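Local coordinates for photosystem II assembly protein Ycf48 (PDB 5OJ5), which assists early assembly of photosystem II and replacement of photodamaged D1, whose C-terminal prepropeptide it contacts, at residues Q325-I328 with I334-R337. Numbering follows the deposited sequence. Where two conformers were deposited one is given.
Sequences QGFI and ILLR
Leu335 meets the 325-328 strand with its side chain and its CA. In the conformer given, one of two deposited, Leu335 CD2 lies 3.8 Å from Phe327 CD1, and CD1 of the leucine packs against the same ring atom and against Ile328 O. Leu335 CA also makes a bent CA-H...O contact with Ile328 O, at 3.4 Å. That oxygen accepts its main bond from the next residue. Leu336 N donates to Ile328 O over 2.9 Å, nearly straight at 166° and in the carbonyl plane. The return bond runs from Ile328 N to Leu336 O, also 2.9 Å, with the donor tilted 21° from the plane of the Leu336 carbonyl. Two bonds thus join Ile328 and Leu336 as an antiparallel hydrogen-bonded pair. Leu336 O takes a further CA-H contact from Phe327 CA at 3.1 Å. On the face holding Ile328 and Leu336, the two side chains cross at an angle, with their CB atoms 4.0 Å apart. Leu292, Phe315 and Trp47 cover this pair.

Arg337 and Phe327 form the adjacent non-hydrogen-bonded pair, on the other face. Their side chains run side by side in the same direction. Arg337 CG sits anti to the backbone N (chi1 -179°), which lays the aliphatic stem along the ring, with CG 3.6 Å from Phe327 CE1. The chain then bends at chi3, and the guanidinium swings off the ring, where NE forms a salt bridge with Glu48 OE1 on strand 47-51. The contact with the ring is therefore made by methylenes. Met61, from strand 58-63, packs on both Phe327 and Leu335. The two strands are a beta hairpin at the centre of a four-stranded antiparallel sheet. Strand 47-51, from the start of the chain, completes that sheet at its edge, the N- and C-terminal "velcro" closure of a seven-bladed beta-propeller.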
ATOM      1  N   GLN A 325      -7.923  -5.228  12.748  1.00 13.85           N
ATOM      2  CA  GLN A 325      -8.581  -4.394  11.748  1.00 12.39           C
ATOM      3  C   GLN A 325      -7.697  -4.349  10.521  1.00 12.04           C
ATOM      4  O   GLN A 325      -6.530  -3.925  10.602  1.00 12.58           O
ATOM      5  CB  GLN A 325      -8.810  -2.989  12.264  1.00 13.10           C
ATOM      6  CG  GLN A 325      -9.602  -2.131  11.303  1.00 14.57           C
ATOM      7  CD  GLN A 325      -9.868  -0.748  11.847  1.00 15.55           C
ATOM      8  OE1 GLN A 325      -9.038  -0.195  12.544  1.00 17.36           O
ATOM      9  NE2 GLN A 325     -11.018  -0.186  11.519  1.00 17.17           N
ATOM     10  N   GLY A 326      -8.237  -4.782   9.391  1.00 11.36           N
ATOM     11  CA  GLY A 326      -7.457  -4.837   8.168  1.00 12.22           C
ATOM     12  C   GLY A 326      -8.331  -5.023   6.963  1.00 10.75           C
ATOM     13  O   GLY A 326      -9.478  -5.467   7.067  1.00 10.70           O
ATOM     14  N   PHE A 327      -7.769  -4.674   5.813  1.00 11.52           N
ATOM     15  CA  PHE A 327      -8.490  -4.655   4.563  1.00 10.18           C
ATOM     16  C   PHE A 327      -7.579  -5.105   3.446  1.00 11.02           C
ATOM     17  O   PHE A 327      -6.368  -4.864   3.455  1.00 13.67           O
ATOM     18  CB  PHE A 327      -9.019  -3.248   4.246  1.00 11.83           C
ATOM     19  CG  PHE A 327     -10.010  -2.797   5.225  1.00 12.55           C
ATOM     20  CD1 PHE A 327     -11.347  -3.017   5.049  1.00 13.94           C
ATOM     21  CD2 PHE A 327      -9.555  -2.164   6.394  1.00 16.31           C
ATOM     22  CE1 PHE A 327     -12.230  -2.603   6.060  1.00 18.68           C
ATOM     23  CE2 PHE A 327     -10.407  -1.766   7.367  1.00 20.27           C
ATOM     24  CZ  PHE A 327     -11.706  -1.981   7.199  1.00 19.42           C
ATOM     25  N   ILE A 328      -8.178  -5.739   2.461  1.00 10.00           N
ATOM     26  CA  ILE A 328      -7.480  -6.075   1.224  1.00 10.77           C
ATOM     27  C   ILE A 328      -8.240  -5.421   0.082  1.00 10.72           C
ATOM     28  O   ILE A 328      -9.469  -5.534  -0.009  1.00 11.86           O
ATOM     29  CB  ILE A 328      -7.388  -7.588   1.027  1.00 11.37           C
ATOM     30  CG1 ILE A 328      -6.504  -8.142   2.156  1.00 12.78           C
ATOM     31  CG2 ILE A 328      -6.814  -7.915  -0.328  1.00 13.83           C
ATOM     32  CD1 ILE A 328      -6.357  -9.639   2.178  1.00 14.77           C
ATOM     33  N   ILE A 334     -14.247  -4.127  -4.953  1.00 14.45           N
ATOM     34  CA  ILE A 334     -14.213  -5.225  -4.001  1.00 14.75           C
ATOM     35  C   ILE A 334     -13.199  -4.922  -2.906  1.00 13.11           C
ATOM     36  O   ILE A 334     -12.063  -4.487  -3.174  1.00 14.14           O
ATOM     37  CB  ILE A 334     -13.851  -6.526  -4.721  1.00 16.48           C
ATOM     38  CG1 ILE A 334     -15.005  -6.907  -5.685  1.00 20.01           C
ATOM     39  CG2 ILE A 334     -13.524  -7.646  -3.696  1.00 18.15           C
ATOM     40  CD1 ILE A 334     -14.678  -8.024  -6.617  1.00 21.08           C
ATOM     41  N   LEU A 335     -13.630  -5.141  -1.666  1.00 12.77           N
ATOM     42  CA  LEU A 335     -12.829  -5.047  -0.468  0.51 12.35           C
ATOM     43  C   LEU A 335     -12.927  -6.379   0.276  1.00 12.44           C
ATOM     44  O   LEU A 335     -13.999  -6.937   0.323  1.00 16.80           O
ATOM     45  CB  LEU A 335     -13.528  -3.901   0.288  0.51 14.04           C
ATOM     46  CG  LEU A 335     -12.794  -3.348   1.481  0.51 14.69           C
ATOM     47  CD1 LEU A 335     -11.416  -2.834   1.091  0.51 14.31           C
ATOM     48  CD2 LEU A 335     -13.635  -2.210   2.070  0.51 15.82           C
ATOM     49  N   LEU A 336     -11.859  -6.836   0.905  1.00 11.11           N
ATOM     50  CA  LEU A 336     -12.014  -7.827   1.968  1.00 10.80           C
ATOM     51  C   LEU A 336     -11.757  -7.136   3.290  1.00 10.74           C
ATOM     52  O   LEU A 336     -10.836  -6.305   3.392  1.00 11.27           O
ATOM     53  CB  LEU A 336     -11.030  -8.981   1.826  1.00 11.52           C
ATOM     54  CG  LEU A 336     -10.960  -9.659   0.458  1.00 13.24           C
ATOM     55  CD1 LEU A 336      -9.900 -10.788   0.501  1.00 13.99           C
ATOM     56  CD2 LEU A 336     -12.292 -10.124   0.013  1.00 15.81           C
ATOM     57  N   ARG A 337     -12.531  -7.483   4.313  1.00 10.69           N
ATOM     58  CA  ARG A 337     -12.419  -6.907   5.655  1.00 11.12           C
ATOM     59  C   ARG A 337     -12.092  -8.020   6.653  1.00 11.10           C
ATOM     60  O   ARG A 337     -12.723  -9.079   6.647  1.00 12.04           O
ATOM     61  CB  ARG A 337     -13.722  -6.222   6.066  1.00 12.43           C
ATOM     62  CG  ARG A 337     -13.649  -5.573   7.447  1.00 13.41           C
ATOM     63  CD  ARG A 337     -14.931  -4.798   7.732  1.00 15.90           C
ATOM     64  NE  ARG A 337     -15.983  -5.699   8.159  1.00 19.10           N
ATOM     65  CZ  ARG A 337     -16.208  -6.056   9.426  1.00 21.06           C
ATOM     66  NH1 ARG A 337     -15.460  -5.608  10.411  1.00 20.52           N
ATOM     67  NH2 ARG A 337     -17.170  -6.901   9.703  1.00 23.12           N
TER